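Local coordinates for viral CASP8 and FADD-like apoptosis regulator (PDB 2BBR), which inhibits death-receptor-induced apoptosis by interfering with host caspase-8 recruitment and activation at the death-inducing signaling complex, and also suppresses host NF-kappa-B activation, at residues E24-L29 against R135-V140; H33-G38 against C47-Q52; T56-V61 against L88-L93; K98-V103 against Q171-Y176; S152-L157 against E175-E180. All blocks are in the same frame, centred on the assembly; numbering follows the deposited sequence.

In the fold
Interaction 4 is the buried contact of the set, an apolar meeting of helix 95-104 with helix 167-187. Interaction 5 shares Glu175 and Tyr176 with it and uses the next turn of helix 167-187, but there the chemistry turns to a carboxylate, backbone amides and water. Interaction 1 joins the two death effector domains and touches interaction 4 through Phe136, Val140 and Leu27. Interactions 2 and 3 lie on the first-domain side, both partly buried, with small side chains and one bridging water each; Phe92 of interaction 3 packs on Leu49 and Ala35 of interaction 2. Lys98 links interactions 3 and 4, its NZ lying close to Gly89.

Interaction 1: E24-L29 against R135-V140; sequences EDSLLL and RFVELV
Leu27 and Val137 make the tight half of this contact: CD2 of Leu27 lies 3.7 Å from CG1 of Val137, the two side chains crossing at about a right angle. Both residues are buried, and Leu27 also rests on Val101 of helix 95-104, so the apolar seam continues beyond the two segments. Beside it, the other methyl of Val137, CG2, sits 3.8 Å from Ser26 OG. From here outward the contact becomes polar and wetter. The CB of Ser26 lies over one face of the Arg135 guanidinium, 3.4 Å above its plane and displaced toward the rim. At the edge of that group, in its plane, is Glu138 OE1, in a salt bridge with Arg135 NH1 at 3.1 Å, its hydrogen bond bent and weak. The other carboxylate oxygen, Glu138 OE2, takes the backbone N of Arg135 at 2.8 Å in a nearly straight bond (170°) that arrives from above the carboxylate plane, tying the N-cap residue back to the first turn of its helix. A water closes the loose side, 2.7 Å from Ser26 OG and donating to Glu138 OE1 at 2.8 Å, while Arg135 NE bonds to His23. Helix 22-31 and helix 136-145 run at only 29° to each other in these segments, one from each death effector domain; the contact is part of the interface that packs the tandem domains together.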
# COMPACT_ATOMS: atom_id res chain seq x y z
N GLU A 24 2.87 8.26 -7.28
CA GLU A 24 1.84 8.29 -6.26
C GLU A 24 0.58 7.57 -6.73
O GLU A 24 -0.07 6.89 -5.94
CB GLU A 24 1.53 9.74 -5.88
CG GLU A 24 2.71 10.45 -5.25
CD GLU A 24 2.50 11.94 -5.09
OE1 GLU A 24 2.18 12.60 -6.10
OE2 GLU A 24 2.66 12.45 -3.96
N ASP A 25 0.24 7.71 -8.01
CA ASP A 25 -0.94 7.03 -8.55
C ASP A 25 -0.77 5.52 -8.40
O ASP A 25 -1.71 4.82 -8.02
CB ASP A 25 -1.12 7.34 -10.05
CG ASP A 25 -1.51 8.77 -10.32
OD1 ASP A 25 -2.10 9.42 -9.43
OD2 ASP A 25 -1.24 9.25 -11.45
N SER A 26 0.43 5.03 -8.71
CA SER A 26 0.71 3.60 -8.60
C SER A 26 0.56 3.12 -7.17
O SER A 26 0.04 2.03 -6.92
CB SER A 26 2.12 3.32 -9.11
OG SER A 26 2.43 1.94 -9.03
N LEU A 27 1.03 3.92 -6.22
CA LEU A 27 0.93 3.55 -4.82
C LEU A 27 -0.53 3.47 -4.38
O LEU A 27 -0.92 2.55 -3.67
CB LEU A 27 1.68 4.55 -3.93
CG LEU A 27 3.18 4.70 -4.22
CD1 LEU A 27 3.80 5.67 -3.23
CD2 LEU A 27 3.85 3.34 -4.12
N LEU A 28 -1.35 4.42 -4.82
CA LEU A 28 -2.76 4.40 -4.45
C LEU A 28 -3.46 3.21 -5.09
O LEU A 28 -4.28 2.55 -4.45
CB LEU A 28 -3.45 5.70 -4.85
CG LEU A 28 -3.01 6.95 -4.09
CD1 LEU A 28 -3.96 8.09 -4.42
CD2 LEU A 28 -3.03 6.68 -2.59
N LEU A 29 -3.14 2.92 -6.35
CA LEU A 29 -3.75 1.78 -7.01
C LEU A 29 -3.42 0.50 -6.25
O LEU A 29 -4.26 -0.38 -6.10
CB LEU A 29 -3.28 1.68 -8.47
CG LEU A 29 -3.95 2.64 -9.45
CD1 LEU A 29 -3.32 2.50 -10.82
CD2 LEU A 29 -5.44 2.35 -9.52
N ARG A 135 8.37 -1.00 -9.84
CA ARG A 135 8.40 -0.39 -8.52
C ARG A 135 8.29 -1.49 -7.46
O ARG A 135 7.94 -2.62 -7.77
CB ARG A 135 7.20 0.56 -8.34
CG ARG A 135 7.06 1.65 -9.39
CD ARG A 135 5.88 2.56 -9.03
NE ARG A 135 5.78 3.73 -9.90
CZ ARG A 135 5.21 3.73 -11.10
NH1 ARG A 135 4.68 2.62 -11.60
NH2 ARG A 135 5.17 4.84 -11.82
N PHE A 136 8.58 -1.15 -6.20
CA PHE A 136 8.48 -2.13 -5.13
C PHE A 136 7.05 -2.68 -5.04
O PHE A 136 6.87 -3.89 -4.86
CB PHE A 136 8.87 -1.52 -3.78
CG PHE A 136 8.83 -2.51 -2.64
CD1 PHE A 136 9.78 -3.52 -2.54
CD2 PHE A 136 7.83 -2.44 -1.68
CE1 PHE A 136 9.73 -4.45 -1.51
CE2 PHE A 136 7.77 -3.36 -0.64
CZ PHE A 136 8.72 -4.37 -0.55
N VAL A 137 6.04 -1.82 -5.16
CA VAL A 137 4.67 -2.32 -5.07
C VAL A 137 4.37 -3.29 -6.20
O VAL A 137 3.57 -4.21 -6.04
CB VAL A 137 3.61 -1.18 -5.08
CG1 VAL A 137 3.70 -0.39 -3.79
CG2 VAL A 137 3.82 -0.28 -6.29
N GLU A 138 5.02 -3.10 -7.34
CA GLU A 138 4.81 -4.00 -8.46
C GLU A 138 5.52 -5.33 -8.18
O GLU A 138 5.02 -6.39 -8.56
CB GLU A 138 5.28 -3.33 -9.76
CG GLU A 138 4.31 -2.23 -10.19
CD GLU A 138 4.87 -1.23 -11.19
OE1 GLU A 138 4.08 -0.41 -11.71
OE2 GLU A 138 6.09 -1.24 -11.44
N LEU A 139 6.65 -5.28 -7.49
CA LEU A 139 7.36 -6.49 -7.10
C LEU A 139 6.47 -7.27 -6.12
O LEU A 139 6.34 -8.49 -6.22
CB LEU A 139 8.69 -6.15 -6.43
CG LEU A 139 9.44 -7.29 -5.73
CD1 LEU A 139 9.74 -8.40 -6.73
CD2 LEU A 139 10.72 -6.76 -5.10
N VAL A 140 5.86 -6.56 -5.17
CA VAL A 140 4.99 -7.22 -4.20
C VAL A 140 3.82 -7.91 -4.91
O VAL A 140 3.52 -9.07 -4.62
CB VAL A 140 4.45 -6.21 -3.16
CG1 VAL A 140 3.43 -6.89 -2.24
CG2 VAL A 140 5.60 -5.64 -2.34
O HOH W 1 1.51 0.17 -10.89

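Interaction 2: H33-G38 against C47-Q52; sequences HDAAPG and CSLSQQ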
# COMPACT_ATOMS: atom_id res chain seq x y z
N HIS A 33 -5.81 -2.35 -4.28
CA HIS A 33 -5.77 -3.63 -4.99
C HIS A 33 -6.86 -4.64 -4.64
O HIS A 33 -7.43 -5.26 -5.53
CB HIS A 33 -4.40 -4.28 -4.82
CG HIS A 33 -4.17 -5.46 -5.71
ND1 HIS A 33 -3.98 -5.34 -7.07
CD2 HIS A 33 -4.13 -6.79 -5.43
CE1 HIS A 33 -3.82 -6.55 -7.59
NE2 HIS A 33 -3.91 -7.44 -6.62
N ASP A 34 -7.14 -4.82 -3.35
CA ASP A 34 -8.15 -5.78 -2.92
C ASP A 34 -9.58 -5.29 -3.13
O ASP A 34 -10.45 -6.05 -3.55
CB ASP A 34 -7.97 -6.12 -1.45
CG ASP A 34 -6.58 -6.61 -1.13
OD1 ASP A 34 -6.12 -7.57 -1.79
OD2 ASP A 34 -5.94 -6.03 -0.23
N ALA A 35 -9.82 -4.02 -2.84
CA ALA A 35 -11.16 -3.45 -2.96
C ALA A 35 -11.56 -3.08 -4.39
O ALA A 35 -12.73 -3.22 -4.76
CB ALA A 35 -11.28 -2.23 -2.06
N ALA A 36 -10.60 -2.60 -5.18
CA ALA A 36 -10.88 -2.20 -6.55
C ALA A 36 -10.13 -3.07 -7.56
O ALA A 36 -9.14 -2.64 -8.15
CB ALA A 36 -10.51 -0.74 -6.75
N PRO A 37 -10.61 -4.30 -7.78
CA PRO A 37 -10.00 -5.25 -8.71
C PRO A 37 -10.17 -4.87 -10.18
O PRO A 37 -11.22 -4.37 -10.58
CB PRO A 37 -10.70 -6.56 -8.37
CG PRO A 37 -12.08 -6.10 -8.03
CD PRO A 37 -11.80 -4.90 -7.15
N GLY A 38 -9.12 -5.10 -10.97
CA GLY A 38 -9.17 -4.80 -12.39
C GLY A 38 -8.90 -3.37 -12.80
O GLY A 38 -8.66 -3.09 -13.97
N CYS A 47 -13.82 5.44 -7.97
CA CYS A 47 -15.22 5.21 -8.33
C CYS A 47 -15.67 3.88 -7.73
O CYS A 47 -16.77 3.76 -7.20
CB CYS A 47 -15.39 5.18 -9.85
SG CYS A 47 -15.05 6.77 -10.66
N SER A 48 -14.80 2.87 -7.81
CA SER A 48 -15.12 1.57 -7.26
C SER A 48 -15.31 1.66 -5.75
O SER A 48 -16.24 1.06 -5.20
CB SER A 48 -14.00 0.57 -7.58
OG SER A 48 -14.34 -0.71 -7.09
N LEU A 49 -14.43 2.40 -5.08
CA LEU A 49 -14.55 2.55 -3.63
C LEU A 49 -15.83 3.31 -3.29
O LEU A 49 -16.49 3.00 -2.30
CB LEU A 49 -13.34 3.29 -3.07
CG LEU A 49 -11.99 2.56 -3.14
CD1 LEU A 49 -10.92 3.42 -2.48
CD2 LEU A 49 -12.09 1.21 -2.45
N SER A 50 -16.18 4.29 -4.11
CA SER A 50 -17.39 5.08 -3.88
C SER A 50 -18.62 4.17 -3.96
O SER A 50 -19.53 4.27 -3.14
CB SER A 50 -17.50 6.19 -4.92
OG SER A 50 -16.39 7.06 -4.85
N GLN A 51 -18.63 3.28 -4.94
CA GLN A 51 -19.73 2.34 -5.15
C GLN A 51 -19.95 1.46 -3.92
O GLN A 51 -21.08 1.06 -3.63
CB GLN A 51 -19.43 1.44 -6.34
CG GLN A 51 -19.47 2.13 -7.69
CD GLN A 51 -18.78 1.32 -8.76
OE1 GLN A 51 -18.83 0.09 -8.75
NE2 GLN A 51 -18.13 2.00 -9.69
N GLN A 52 -18.86 1.16 -3.23
CA GLN A 52 -18.90 0.31 -2.05
C GLN A 52 -18.99 1.11 -0.75
O GLN A 52 -19.04 0.53 0.33
CB GLN A 52 -17.64 -0.57 -2.01
CG GLN A 52 -17.52 -1.52 -3.19
CD GLN A 52 -16.14 -2.15 -3.28
OE1 GLN A 52 -15.26 -1.64 -3.98
NE2 GLN A 52 -15.94 -3.25 -2.56
O HOH W 2 -13.12 -2.56 -9.27
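Ser48 OG and the carbonyl of Pro37 share a water: the water donates to Pro37 O at 2.9 Å and lies 3.1 Å from Ser48 OG. The hydroxyl reaches it with OG anti to the backbone N (chi1 -178°), and on the way passes within 3.8 Å of Ala36 CA. Next to this, the CB atoms of Ser48 and Ala36 meet at 3.8 Å, and the CA atoms of the same two residues are the nearest pair across the contact. With a methyl as the whole side chain on one side and a hydroxymethyl on the other, the chain leaving helix 22-31 can come close to helix 42-51. Both segments belong to the first death effector domain, a helical bundle of the death fold, in which the connection between helices 22-31 and 42-51 lies against the second of them. On the inner side the chemistry is apolar: Ala35 CB touches Leu49 CD2 at 3.6 Å. Leu49 gets there with its end rather than its base, and its other methyl, CD1, packs on the Phe92 ring, which also meets Ala35 CB. Toward the end of the helix, the Gln52 amide approaches the carbonyl oxygen of Ala35, but the amide's O and N are probably interchanged, which leaves the approach doubtful. Away from the helix, Asp34 forms a salt bridge with Arg97, reaching helix 95-104.

Interaction 3: T56-V61 against L88-L93; sequences TLAALV and LGTSFL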
# COMPACT_ATOMS: atom_id res chain seq x y z
N THR A 56 -14.27 6.85 2.33
CA THR A 56 -14.61 7.74 3.43
C THR A 56 -13.53 8.78 3.68
O THR A 56 -12.45 8.74 3.09
CB THR A 56 -14.78 6.94 4.72
OG1 THR A 56 -13.54 6.29 5.03
CG2 THR A 56 -15.87 5.90 4.56
N LEU A 57 -13.83 9.72 4.57
CA LEU A 57 -12.88 10.76 4.94
C LEU A 57 -11.63 10.07 5.48
O LEU A 57 -10.51 10.40 5.11
CB LEU A 57 -13.50 11.66 6.01
CG LEU A 57 -12.66 12.74 6.71
CD1 LEU A 57 -11.72 12.11 7.72
CD2 LEU A 57 -11.89 13.53 5.68
N ALA A 58 -11.84 9.09 6.36
CA ALA A 58 -10.74 8.35 6.95
C ALA A 58 -9.86 7.68 5.90
O ALA A 58 -8.64 7.74 5.98
CB ALA A 58 -11.28 7.31 7.93
N ALA A 59 -10.49 7.04 4.91
CA ALA A 59 -9.73 6.36 3.87
C ALA A 59 -8.83 7.33 3.11
O ALA A 59 -7.65 7.05 2.89
CB ALA A 59 -10.67 5.67 2.90
N LEU A 60 -9.39 8.47 2.70
CA LEU A 60 -8.61 9.46 1.97
C LEU A 60 -7.48 10.03 2.82
O LEU A 60 -6.37 10.23 2.34
CB LEU A 60 -9.52 10.60 1.49
CG LEU A 60 -10.39 10.33 0.25
CD1 LEU A 60 -9.50 10.05 -0.95
CD2 LEU A 60 -11.32 9.16 0.52
N VAL A 61 -7.77 10.30 4.09
CA VAL A 61 -6.76 10.82 4.99
C VAL A 61 -5.62 9.82 5.13
O VAL A 61 -4.45 10.19 5.10
CB VAL A 61 -7.39 11.16 6.36
CG1 VAL A 61 -6.31 11.37 7.41
CG2 VAL A 61 -8.24 12.42 6.23
N LEU A 88 -5.58 6.71 11.37
CA LEU A 88 -4.93 5.52 10.83
C LEU A 88 -5.57 4.25 11.39
O LEU A 88 -5.83 4.15 12.59
CB LEU A 88 -3.44 5.55 11.15
CG LEU A 88 -2.63 6.63 10.43
CD1 LEU A 88 -1.21 6.67 10.99
CD2 LEU A 88 -2.61 6.36 8.93
N GLY A 89 -5.83 3.29 10.50
CA GLY A 89 -6.42 2.03 10.92
C GLY A 89 -7.93 2.05 11.07
O GLY A 89 -8.50 1.12 11.64
N THR A 90 -8.58 3.09 10.55
CA THR A 90 -10.04 3.18 10.68
C THR A 90 -10.81 3.13 9.36
O THR A 90 -11.95 3.58 9.29
CB THR A 90 -10.47 4.46 11.44
OG1 THR A 90 -10.18 5.62 10.65
CG2 THR A 90 -9.73 4.56 12.78
N SER A 91 -10.19 2.60 8.31
CA SER A 91 -10.86 2.49 7.01
C SER A 91 -10.61 1.09 6.45
O SER A 91 -10.07 0.23 7.14
CB SER A 91 -10.35 3.54 6.03
OG SER A 91 -9.06 3.21 5.53
N PHE A 92 -11.00 0.87 5.20
CA PHE A 92 -10.81 -0.44 4.58
C PHE A 92 -9.34 -0.78 4.38
O PHE A 92 -8.98 -1.95 4.27
CB PHE A 92 -11.53 -0.48 3.23
CG PHE A 92 -10.78 0.20 2.12
CD1 PHE A 92 -9.88 -0.52 1.33
CD2 PHE A 92 -10.94 1.56 1.89
CE1 PHE A 92 -9.16 0.12 0.32
CE2 PHE A 92 -10.22 2.20 0.89
CZ PHE A 92 -9.33 1.48 0.10
N LEU A 93 -8.48 0.24 4.31
CA LEU A 93 -7.06 0.00 4.09
C LEU A 93 -6.47 -0.95 5.11
O LEU A 93 -6.76 -0.87 6.31
CB LEU A 93 -6.30 1.33 4.10
CG LEU A 93 -6.68 2.28 2.96
CD1 LEU A 93 -6.19 3.68 3.28
CD2 LEU A 93 -6.12 1.79 1.64
O HOH W 3 -13.69 4.75 7.25
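Ser91 lays its CB on the backbone of Ala59, 3.6 Å from CA, where an ST turn in the connection leading to helix 95-104 meets the N-terminal turn of helix 57-66 in the first death effector domain. The turn is made by Ser91 OG, which accepts from Leu93 N at 3.3 Å (154°); OG stands between the backbone N and the carbonyl carbon (chi1 75°). Glu62, one turn further along the helix, bonds to the same hydroxyl and also receives the backbone N of Gly89, which fixes the connection at two points. Around Ser91, Thr90 meets Ala58, and Phe92 and Leu93 meet Ala59. The OG1 of Thr90 stands 3.4 Å from the methyl CB of Ala58, while that hydroxyl finds its polar partner in the carbonyl of Leu87. Phe92 brings CE2 to 4.0 Å from CB of Ala59, the methyl lying oblique to the ring. Leu93 turns CD1 to the carbonyl oxygen of Ala59 at 3.7 Å, and its CG lies over one face of the Phe92 ring, offset toward the rim. With Ala58 and Ala59 at this point, the connection runs close to the helix backbone. At the start of the helix, Thr56 is the N-cap, its OG1 accepting from Ala59 N at 3.1 Å (161°). That same oxygen lies 2.7 Å from a water, and the water donates onward to Thr90 O at 2.9 Å.

Interaction 4: K98-V103 against Q171-Y176; sequences KLMVCV and QQLVEY. With AZI (azide ion), chain B.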
# COMPACT_ATOMS: atom_id res chain seq x y z
N LYS A 98 -0.52 -0.89 3.44
CA LYS A 98 0.13 0.34 3.86
C LYS A 98 1.60 0.11 4.18
O LYS A 98 2.46 0.91 3.81
CB LYS A 98 -0.61 0.94 5.06
CG LYS A 98 -1.99 1.49 4.70
CD LYS A 98 -2.71 2.08 5.90
CE LYS A 98 -3.24 1.00 6.84
NZ LYS A 98 -3.74 1.59 8.11
N LEU A 99 1.90 -1.00 4.86
CA LEU A 99 3.27 -1.33 5.20
C LEU A 99 4.12 -1.53 3.96
O LEU A 99 5.26 -1.05 3.89
CB LEU A 99 3.33 -2.59 6.07
CG LEU A 99 4.72 -3.12 6.42
CD1 LEU A 99 5.54 -2.04 7.12
CD2 LEU A 99 4.58 -4.33 7.32
N MET A 100 3.59 -2.24 2.98
CA MET A 100 4.34 -2.48 1.75
C MET A 100 4.68 -1.17 1.05
O MET A 100 5.79 -1.00 0.53
CB MET A 100 3.57 -3.41 0.81
CG MET A 100 3.44 -4.84 1.33
SD MET A 100 5.03 -5.65 1.71
CE MET A 100 4.94 -5.68 3.49
N VAL A 101 3.74 -0.23 1.01
CA VAL A 101 4.02 1.05 0.38
C VAL A 101 5.15 1.76 1.12
O VAL A 101 6.09 2.26 0.51
CB VAL A 101 2.78 1.97 0.37
CG1 VAL A 101 3.18 3.38 -0.06
CG2 VAL A 101 1.73 1.41 -0.59
N CYS A 102 5.05 1.79 2.45
CA CYS A 102 6.06 2.47 3.24
C CYS A 102 7.45 1.85 3.11
O CYS A 102 8.44 2.57 3.02
CB CYS A 102 5.62 2.53 4.69
SG CYS A 102 4.20 3.64 4.91
N VAL A 103 7.52 0.52 3.10
CA VAL A 103 8.80 -0.15 2.96
C VAL A 103 9.39 0.19 1.59
O VAL A 103 10.59 0.44 1.47
CB VAL A 103 8.64 -1.68 3.11
CG1 VAL A 103 9.91 -2.40 2.68
CG2 VAL A 103 8.32 -2.01 4.56
N GLN A 171 12.72 -6.73 9.92
CA GLN A 171 12.05 -6.75 11.21
C GLN A 171 10.63 -6.21 11.14
O GLN A 171 9.73 -6.75 11.79
CB GLN A 171 12.86 -5.97 12.25
CG GLN A 171 12.25 -5.99 13.64
CD GLN A 171 13.12 -5.29 14.66
OE1 GLN A 171 12.68 -4.35 15.32
NE2 GLN A 171 14.36 -5.74 14.78
N GLN A 172 10.41 -5.15 10.37
CA GLN A 172 9.06 -4.61 10.25
C GLN A 172 8.12 -5.67 9.69
O GLN A 172 6.98 -5.79 10.12
CB GLN A 172 9.04 -3.39 9.33
CG GLN A 172 9.71 -2.16 9.89
CD GLN A 172 9.51 -0.97 8.99
OE1 GLN A 172 8.38 -0.59 8.69
NE2 GLN A 172 10.61 -0.37 8.55
N LEU A 173 8.59 -6.42 8.70
CA LEU A 173 7.77 -7.46 8.09
C LEU A 173 7.57 -8.66 9.01
O LEU A 173 6.47 -9.22 9.05
CB LEU A 173 8.35 -7.91 6.75
CG LEU A 173 7.85 -7.15 5.53
CD1 LEU A 173 8.29 -5.69 5.59
CD2 LEU A 173 8.39 -7.81 4.27
N VAL A 174 8.61 -9.07 9.73
CA VAL A 174 8.48 -10.19 10.65
C VAL A 174 7.49 -9.83 11.75
O VAL A 174 6.61 -10.62 12.10
CB VAL A 174 9.84 -10.56 11.29
CG1 VAL A 174 9.63 -11.55 12.44
CG2 VAL A 174 10.76 -11.16 10.24
N GLU A 175 7.61 -8.62 12.28
CA GLU A 175 6.71 -8.17 13.32
C GLU A 175 5.28 -8.09 12.82
O GLU A 175 4.34 -8.44 13.54
CB GLU A 175 7.18 -6.83 13.88
CG GLU A 175 8.42 -6.96 14.75
CD GLU A 175 8.92 -5.64 15.28
OE1 GLU A 175 9.84 -5.66 16.13
OE2 GLU A 175 8.42 -4.58 14.84
N TYR A 176 5.11 -7.63 11.58
CA TYR A 176 3.77 -7.55 11.00
C TYR A 176 3.16 -8.94 10.89
O TYR A 176 2.01 -9.15 11.26
CB TYR A 176 3.81 -6.93 9.59
CG TYR A 176 2.54 -7.22 8.83
CD1 TYR A 176 1.34 -6.59 9.17
CD2 TYR A 176 2.49 -8.24 7.88
CE1 TYR A 176 0.14 -6.97 8.60
CE2 TYR A 176 1.28 -8.63 7.29
CZ TYR A 176 0.11 -7.99 7.67
OH TYR A 176 -1.11 -8.40 7.16
N1 AZI B . -1.24 2.99 9.56
N2 AZI B . -0.69 2.18 8.93
N3 AZI B . -0.08 1.37 8.35
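Leu99 meets Tyr176 through its CD2 methyl, which comes within 3.5 Å of the tyrosine CB and lies oblique to the ring. Its other methyl, CD1, faces Gln172 OE1 at 3.6 Å. The leucine has CG anti to the backbone N (chi1 176°), directing the branch across to the facing helix. Leu173 is touched by two residues: Met100 CE meets its CG at 3.8 Å, the two side chains at about a right angle, and Val103 CG2 meets its CD1 at 3.8 Å. Met100 reaches over by bending at chi2 and chi3. The second shell holds these groups in place. Leu157, Ala158 and Leu161 of helix 155-163 back Leu173, and Phe30 of helix 22-31 backs Met100, while Tyr176 OH is tied to the carbonyl of Pro151. The two helices, 95-104 and 167-187, are the first and last of the second death effector domain and run antiparallel here, 174° between their directions, with axes 11.2 Å apart. On another side of helix 95-104, Lys98 forms salt bridges with Glu62 of the first domain and with the C-terminal carboxylate of His195, in the histidine tag. An azide ion, probably carried over from the crystallisation solution, lies 3.2 Å from Lys98 NZ through its N2 in a weak hydrogen bond, and Arg95 binds it too. Between the two segments the chemistry is almost wholly apolar: the contact rests on van der Waals packing of Leu99, Met100, Val103, Leu173 and the Tyr176 CB, and the charged Lys98 side chain takes no part in it.

Interaction 5: S152-L157 against E175-E180; sequences SSVSVL and EYEQQE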
# COMPACT_ATOMS: atom_id res chain seq x y z
N SER A 152 -1.20 -12.59 4.82
CA SER A 152 -0.92 -13.39 6.01
C SER A 152 0.50 -13.94 6.06
O SER A 152 0.97 -14.37 7.11
CB SER A 152 -1.90 -14.57 6.08
OG SER A 152 -3.24 -14.12 6.12
N SER A 153 1.20 -13.91 4.92
CA SER A 153 2.55 -14.43 4.85
C SER A 153 3.48 -13.55 4.04
O SER A 153 3.31 -13.42 2.82
CB SER A 153 2.53 -15.83 4.24
OG SER A 153 3.84 -16.32 4.01
N VAL A 154 4.45 -12.94 4.70
CA VAL A 154 5.40 -12.08 4.02
C VAL A 154 6.84 -12.49 4.31
O VAL A 154 7.78 -11.76 3.99
CB VAL A 154 5.21 -10.58 4.41
CG1 VAL A 154 3.82 -10.12 3.98
CG2 VAL A 154 5.39 -10.40 5.91
N SER A 155 7.03 -13.68 4.89
CA SER A 155 8.37 -14.15 5.24
C SER A 155 9.32 -14.22 4.05
O SER A 155 10.52 -14.01 4.22
CB SER A 155 8.30 -15.51 5.94
OG SER A 155 7.78 -16.51 5.09
N VAL A 156 8.82 -14.51 2.86
CA VAL A 156 9.69 -14.57 1.69
C VAL A 156 10.30 -13.19 1.46
O VAL A 156 11.50 -13.06 1.20
CB VAL A 156 8.93 -15.02 0.42
CG1 VAL A 156 9.80 -14.82 -0.81
CG2 VAL A 156 8.54 -16.49 0.56
N LEU A 157 9.48 -12.15 1.57
CA LEU A 157 9.96 -10.79 1.40
C LEU A 157 10.88 -10.39 2.54
O LEU A 157 11.88 -9.70 2.34
CB LEU A 157 8.79 -9.81 1.32
CG LEU A 157 8.36 -9.39 -0.09
CD1 LEU A 157 7.10 -8.56 -0.02
CD2 LEU A 157 9.50 -8.61 -0.75
N GLU A 175 7.61 -8.62 12.28
CA GLU A 175 6.71 -8.17 13.32
C GLU A 175 5.28 -8.09 12.82
O GLU A 175 4.34 -8.44 13.54
CB GLU A 175 7.18 -6.83 13.88
CG GLU A 175 8.42 -6.96 14.75
CD GLU A 175 8.92 -5.64 15.28
OE1 GLU A 175 9.84 -5.66 16.13
OE2 GLU A 175 8.42 -4.58 14.84
N TYR A 176 5.11 -7.63 11.58
CA TYR A 176 3.77 -7.55 11.00
C TYR A 176 3.16 -8.94 10.89
O TYR A 176 2.01 -9.15 11.26
CB TYR A 176 3.81 -6.93 9.59
CG TYR A 176 2.54 -7.22 8.83
CD1 TYR A 176 1.34 -6.59 9.17
CD2 TYR A 176 2.49 -8.24 7.88
CE1 TYR A 176 0.14 -6.97 8.60
CE2 TYR A 176 1.28 -8.63 7.29
CZ TYR A 176 0.11 -7.99 7.67
OH TYR A 176 -1.11 -8.40 7.16
N GLU A 177 3.93 -9.90 10.38
CA GLU A 177 3.39 -11.24 10.23
C GLU A 177 2.98 -11.83 11.57
O GLU A 177 1.94 -12.48 11.67
CB GLU A 177 4.39 -12.17 9.52
CG GLU A 177 3.76 -13.51 9.18
CD GLU A 177 4.58 -14.35 8.23
OE1 GLU A 177 5.22 -13.79 7.31
OE2 GLU A 177 4.56 -15.59 8.37
N GLN A 178 3.80 -11.60 12.59
CA GLN A 178 3.49 -12.11 13.92
C GLN A 178 2.25 -11.43 14.49
O GLN A 178 1.41 -12.07 15.12
CB GLN A 178 4.68 -11.91 14.85
CG GLN A 178 5.89 -12.76 14.51
CD GLN A 178 5.57 -14.24 14.50
OE1 GLN A 178 5.06 -14.77 13.51
NE2 GLN A 178 5.83 -14.90 15.62
N GLN A 179 2.11 -10.13 14.25
CA GLN A 179 0.94 -9.39 14.73
C GLN A 179 -0.33 -9.88 14.04
O GLN A 179 -1.36 -10.06 14.69
CB GLN A 179 1.12 -7.89 14.48
CG GLN A 179 2.12 -7.22 15.40
CD GLN A 179 2.39 -5.78 15.02
OE1 GLN A 179 1.47 -5.02 14.71
NE2 GLN A 179 3.66 -5.39 15.05
N GLU A 180 -0.25 -10.10 12.74
CA GLU A 180 -1.40 -10.58 11.99
C GLU A 180 -1.79 -11.98 12.46
O GLU A 180 -2.97 -12.29 12.60
CB GLU A 180 -1.10 -10.59 10.49
CG GLU A 180 -2.14 -11.34 9.65
CD GLU A 180 -3.53 -10.74 9.75
OE1 GLU A 180 -4.50 -11.44 9.36
OE2 GLU A 180 -3.68 -9.59 10.21
O HOH W 4 0.24 -13.88 9.70
O HOH W 5 -4.21 -14.02 8.75
O HOH W 6 5.16 -16.99 6.22
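Glu177 reaches Val154 because its CG stands anti to the backbone N (chi1 -172°) and the chain runs on extended, with CD anti as well. That stretch delivers the carboxylate to the start of helix 155-163 in the second death effector domain, where Val154 holds the N-cap position. Val154 N donates to Glu177 OE1 at 2.9 Å (158°), coming from above the carboxylate plane, 48° out of it. The next amide, Ser155 N, lies 3.0 Å from the same oxygen, and the positive end of the helix would tend to favour a negative charge there. The side chains of Val154 and Glu177 run alongside one another, pointing opposite ways, and Val154 CG2 meets the edge of the Tyr176 ring, 4.1 Å from CD2. Glu180 lies farther along the helix; its OE2 bonds to His194 of the histidine tag, while a water joins its OE1 to Ser152 OG. A second water donates to both Ser152 O and Glu177 O. Beside the carboxylate, a third water donates to Glu177 OE2 at 2.6 Å and also lies 2.7 Å from Ser153 OG and 2.9 Å from Ser155 OG.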